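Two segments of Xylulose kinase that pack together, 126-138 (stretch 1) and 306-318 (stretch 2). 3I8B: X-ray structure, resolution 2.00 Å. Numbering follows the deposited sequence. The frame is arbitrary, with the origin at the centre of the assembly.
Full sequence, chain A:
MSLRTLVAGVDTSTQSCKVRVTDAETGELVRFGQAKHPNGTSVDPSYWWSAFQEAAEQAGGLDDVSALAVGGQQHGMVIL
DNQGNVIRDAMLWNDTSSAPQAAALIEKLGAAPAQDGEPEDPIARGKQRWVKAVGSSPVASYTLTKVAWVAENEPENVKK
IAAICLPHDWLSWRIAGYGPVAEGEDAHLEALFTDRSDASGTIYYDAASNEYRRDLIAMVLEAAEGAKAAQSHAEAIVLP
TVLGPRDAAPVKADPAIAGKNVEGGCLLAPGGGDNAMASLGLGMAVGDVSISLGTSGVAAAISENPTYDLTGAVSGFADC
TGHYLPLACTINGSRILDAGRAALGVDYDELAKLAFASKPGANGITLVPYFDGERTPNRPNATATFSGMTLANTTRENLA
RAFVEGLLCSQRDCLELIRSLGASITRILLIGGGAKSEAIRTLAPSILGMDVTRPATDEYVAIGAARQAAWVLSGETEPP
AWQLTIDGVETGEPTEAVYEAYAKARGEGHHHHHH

Stretch 1 126-138: GKQRWVKAVGSSP
Stretch 2 306-318: PTYDLTGAVSGFA

How does the start of stretch 2 meet the helix of 126-138? That helix, already under way before G126, runs through i to i+4 backbone bonds such as V131 N to K127 O (3.1 Å). P306 stays clear of it, and T307 barely touches. Y308, extended at phi/psi -134/92 with chi1 m and chi2 -79°, has a CA-to-CB bond pointing sideways, but its end comes nearer. The ring turns its edge to the helix backbone, with Y308 CD1 3.3 Å from V131 O, while Y308 CB packs 3.9 Å from V131 CG1. Beyond the ring, Y308 OH donates to a water (2.8 Å), which donates in turn to K132 O (2.8 Å), so the hydroxyl reaches the helix through solvent.

What shapes the bend that follows? D309 to G312 form a type I turn, closed by G312 N to D309 O at 2.7 Å. D309, chi1 t, folds its carboxylate back onto its own stretch, where OD2 accepts from V314 N (2.7 Å, nearly linear) and from A313 N (3.0 Å). The turn rests on V131, chi1 t, whose CG2 lies 3.3 Å from D309 O.

How do the turn's later residues pack? L310 (phi/psi -57/-16, chi1 m, chi2 t) lies beside Q128, their CA atoms 4.7 Å apart, and sets CD2 4.0 Å from V131 CG1 and 4.1 Å from K132 CG. T311 points away, yet its carbonyl O sits 3.8 Å from CD of K127, a side chain with chi1 m and chi2 to chi4 t. G312 has phi/psi 83/20, which favours glycine, and its CA comes 3.6 Å from S137 CB; an ideal CB here would be only 2.7 Å from that same atom.

What joins the strand to the loop after the helix? G135, at phi/psi 102/-22, leaves helical geometry, and S136 continues extended at -140/148. The CA atoms of S136 and S315 lie 4.9 Å apart, those of G135 and G316 4.3 Å. G316 N donates to S136 OG (3.0 Å, 151°), the serine being m at chi1; G135 O also lies 3.0 Å from G316 N. Neither glycine leaves room for a CB: an ideal CB on G135 would clash with G316 O, and an ideal CB on G316 would clash with G135 O. One water accepts from D309 N (3.1 Å), with G135 O 2.6 Å away. F317 starts away, but with chi1 m its CE1 returns to 3.6 Å from S136 OG, and A318 lies beyond reach.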

# COMPACT_ATOMS: atom_id res chain seq x y z
N GLY A 126 -23.23 -3.52 -3.37
CA GLY A 126 -22.40 -2.41 -3.79
C GLY A 126 -20.93 -2.76 -3.61
O GLY A 126 -20.12 -2.51 -4.48
N LYS A 127 -20.60 -3.36 -2.46
CA LYS A 127 -19.23 -3.78 -2.22
C LYS A 127 -18.77 -4.73 -3.32
O LYS A 127 -17.70 -4.55 -3.87
CB LYS A 127 -19.07 -4.43 -0.84
CG LYS A 127 -19.19 -3.46 0.32
CD LYS A 127 -18.97 -4.18 1.65
CE LYS A 127 -19.02 -3.19 2.82
NZ LYS A 127 -19.51 -3.85 4.07
N GLN A 128 -19.60 -5.71 -3.65
CA GLN A 128 -19.25 -6.70 -4.66
C GLN A 128 -19.05 -6.08 -6.04
O GLN A 128 -18.17 -6.49 -6.81
CB GLN A 128 -20.32 -7.79 -4.73
CG GLN A 128 -20.29 -8.62 -5.99
CD GLN A 128 -21.26 -9.79 -5.92
OE1 GLN A 128 -21.34 -10.48 -4.89
NE2 GLN A 128 -21.99 -10.02 -7.00
N ARG A 129 -19.89 -5.10 -6.37
CA ARG A 129 -19.79 -4.42 -7.67
C ARG A 129 -18.52 -3.57 -7.79
O ARG A 129 -17.94 -3.45 -8.88
CB ARG A 129 -21.04 -3.57 -7.92
CG ARG A 129 -22.26 -4.38 -8.38
CD ARG A 129 -23.56 -3.56 -8.28
NE ARG A 129 -24.71 -4.31 -8.79
CZ ARG A 129 -25.98 -3.92 -8.66
NH1 ARG A 129 -26.28 -2.79 -8.04
NH2 ARG A 129 -26.95 -4.68 -9.16
N TRP A 130 -18.09 -2.99 -6.67
CA TRP A 130 -16.83 -2.25 -6.64
C TRP A 130 -15.64 -3.18 -6.85
O TRP A 130 -14.74 -2.90 -7.65
CB TRP A 130 -16.67 -1.45 -5.34
CG TRP A 130 -17.37 -0.14 -5.38
CD1 TRP A 130 -18.56 0.19 -4.75
CD2 TRP A 130 -16.96 1.03 -6.10
NE1 TRP A 130 -18.90 1.49 -5.04
CE2 TRP A 130 -17.94 2.03 -5.87
CE3 TRP A 130 -15.86 1.33 -6.91
CZ2 TRP A 130 -17.84 3.30 -6.43
CZ3 TRP A 130 -15.77 2.60 -7.47
CH2 TRP A 130 -16.76 3.57 -7.22
N VAL A 131 -15.63 -4.28 -6.10
CA VAL A 131 -14.56 -5.26 -6.23
C VAL A 131 -14.42 -5.76 -7.69
O VAL A 131 -13.31 -5.77 -8.25
CB VAL A 131 -14.75 -6.41 -5.22
CG1 VAL A 131 -13.78 -7.58 -5.48
CG2 VAL A 131 -14.58 -5.88 -3.81
N LYS A 132 -15.54 -6.14 -8.30
CA LYS A 132 -15.54 -6.58 -9.70
C LYS A 132 -15.15 -5.47 -10.69
O LYS A 132 -14.49 -5.74 -11.69
CB LYS A 132 -16.88 -7.22 -10.08
CG LYS A 132 -17.18 -8.54 -9.35
CD LYS A 132 -18.54 -9.15 -9.75
CE LYS A 132 -19.66 -8.12 -9.60
NZ LYS A 132 -21.07 -8.65 -9.32
N ALA A 133 -15.54 -4.23 -10.40
CA ALA A 133 -15.25 -3.10 -11.28
C ALA A 133 -13.76 -2.71 -11.31
O ALA A 133 -13.18 -2.51 -12.38
CB ALA A 133 -16.12 -1.88 -10.89
N VAL A 134 -13.15 -2.59 -10.13
CA VAL A 134 -11.79 -2.05 -10.03
C VAL A 134 -10.88 -2.78 -9.04
O VAL A 134 -9.74 -2.36 -8.82
CB VAL A 134 -11.78 -0.55 -9.65
CG1 VAL A 134 -12.45 0.30 -10.71
CG2 VAL A 134 -12.41 -0.35 -8.29
N GLY A 135 -11.39 -3.84 -8.41
CA GLY A 135 -10.58 -4.65 -7.50
C GLY A 135 -10.78 -4.44 -6.00
O GLY A 135 -10.43 -5.33 -5.21
N SER A 136 -11.30 -3.28 -5.60
CA SER A 136 -11.42 -2.98 -4.17
C SER A 136 -12.72 -2.27 -3.81
O SER A 136 -13.27 -1.48 -4.59
CB SER A 136 -10.24 -2.11 -3.68
OG SER A 136 -8.98 -2.61 -4.12
N SER A 137 -13.19 -2.54 -2.60
CA SER A 137 -14.36 -1.86 -2.06
C SER A 137 -13.95 -0.56 -1.35
O SER A 137 -13.06 -0.57 -0.49
CB SER A 137 -15.11 -2.79 -1.12
OG SER A 137 -16.24 -2.14 -0.57
N PRO A 138 -14.62 0.57 -1.69
CA PRO A 138 -14.25 1.90 -1.19
C PRO A 138 -13.99 1.98 0.32
O PRO A 138 -14.75 1.44 1.13
CB PRO A 138 -15.46 2.77 -1.57
CG PRO A 138 -16.01 2.13 -2.76
CD PRO A 138 -15.79 0.64 -2.58
N PRO A 306 -5.55 -11.68 -11.39
CA PRO A 306 -6.33 -10.71 -10.59
C PRO A 306 -6.99 -11.42 -9.42
O PRO A 306 -7.26 -12.62 -9.53
CB PRO A 306 -7.41 -10.23 -11.57
CG PRO A 306 -6.79 -10.42 -12.93
CD PRO A 306 -5.87 -11.61 -12.83
N THR A 307 -7.23 -10.71 -8.33
CA THR A 307 -7.85 -11.27 -7.13
C THR A 307 -9.07 -10.45 -6.72
O THR A 307 -9.03 -9.21 -6.75
CB THR A 307 -6.85 -11.34 -5.95
OG1 THR A 307 -6.32 -10.03 -5.70
CG2 THR A 307 -5.70 -12.29 -6.25
N TYR A 308 -10.14 -11.14 -6.32
CA TYR A 308 -11.42 -10.49 -6.07
C TYR A 308 -12.07 -10.94 -4.75
O TYR A 308 -12.78 -11.94 -4.73
CB TYR A 308 -12.38 -10.76 -7.24
CG TYR A 308 -11.94 -10.16 -8.55
CD1 TYR A 308 -12.13 -8.82 -8.82
CD2 TYR A 308 -11.34 -10.95 -9.54
CE1 TYR A 308 -11.73 -8.26 -10.02
CE2 TYR A 308 -10.93 -10.40 -10.75
CZ TYR A 308 -11.13 -9.05 -10.98
OH TYR A 308 -10.75 -8.49 -12.17
N ASP A 309 -11.81 -10.23 -3.67
CA ASP A 309 -12.50 -10.49 -2.41
C ASP A 309 -13.86 -9.77 -2.39
O ASP A 309 -13.93 -8.61 -2.01
CB ASP A 309 -11.64 -10.06 -1.22
CG ASP A 309 -12.38 -10.16 0.10
OD1 ASP A 309 -13.47 -10.77 0.13
OD2 ASP A 309 -11.86 -9.62 1.11
N LEU A 310 -14.91 -10.47 -2.81
CA LEU A 310 -16.25 -9.87 -2.95
C LEU A 310 -16.75 -9.27 -1.64
O LEU A 310 -17.70 -8.48 -1.61
CB LEU A 310 -17.25 -10.92 -3.46
CG LEU A 310 -16.86 -11.56 -4.80
CD1 LEU A 310 -17.96 -12.49 -5.31
CD2 LEU A 310 -16.52 -10.49 -5.83
N THR A 311 -16.08 -9.66 -0.58
CA THR A 311 -16.33 -9.18 0.77
C THR A 311 -15.85 -7.74 0.99
O THR A 311 -16.38 -7.01 1.83
CB THR A 311 -15.60 -10.12 1.74
OG1 THR A 311 -16.54 -10.98 2.39
CG2 THR A 311 -14.78 -9.35 2.74
N GLY A 312 -14.82 -7.34 0.25
CA GLY A 312 -14.28 -5.99 0.35
C GLY A 312 -13.31 -5.80 1.49
O GLY A 312 -13.07 -4.67 1.93
N ALA A 313 -12.74 -6.90 1.99
CA ALA A 313 -11.69 -6.82 3.00
C ALA A 313 -10.33 -6.68 2.31
O ALA A 313 -9.58 -5.73 2.55
CB ALA A 313 -11.71 -8.06 3.89
N VAL A 314 -10.01 -7.65 1.48
CA VAL A 314 -8.74 -7.64 0.78
C VAL A 314 -8.82 -6.73 -0.43
O VAL A 314 -9.68 -6.89 -1.29
CB VAL A 314 -8.30 -9.06 0.36
CG1 VAL A 314 -6.84 -9.06 -0.06
CG2 VAL A 314 -8.51 -10.04 1.50
N SER A 315 -7.90 -5.76 -0.49
CA SER A 315 -7.74 -4.89 -1.65
C SER A 315 -7.18 -5.65 -2.86
O SER A 315 -6.32 -6.52 -2.72
CB SER A 315 -6.78 -3.74 -1.31
OG SER A 315 -7.33 -2.87 -0.33
N GLY A 316 -7.66 -5.30 -4.04
CA GLY A 316 -7.17 -5.91 -5.26
C GLY A 316 -6.27 -4.96 -6.03
O GLY A 316 -6.65 -4.43 -7.08
N PHE A 317 -5.06 -4.75 -5.52
CA PHE A 317 -4.09 -3.87 -6.16
C PHE A 317 -3.23 -4.64 -7.15
O PHE A 317 -3.27 -5.88 -7.19
CB PHE A 317 -3.18 -3.20 -5.12
CG PHE A 317 -3.90 -2.33 -4.13
CD1 PHE A 317 -5.17 -1.82 -4.41
CD2 PHE A 317 -3.32 -2.02 -2.91
CE1 PHE A 317 -5.83 -1.02 -3.49
CE2 PHE A 317 -3.97 -1.20 -1.99
CZ PHE A 317 -5.23 -0.71 -2.28
N ALA A 318 -2.45 -3.91 -7.94
CA ALA A 318 -1.46 -4.51 -8.82
C ALA A 318 -0.08 -4.35 -8.21
O ALA A 318 0.16 -3.44 -7.42
CB ALA A 318 -1.51 -3.86 -10.20
O HOH W 1 -11.98 -6.13 -12.89
O HOH W 2 -10.20 -7.58 -3.84
O HOH W 3 -11.57 -4.40 -1.03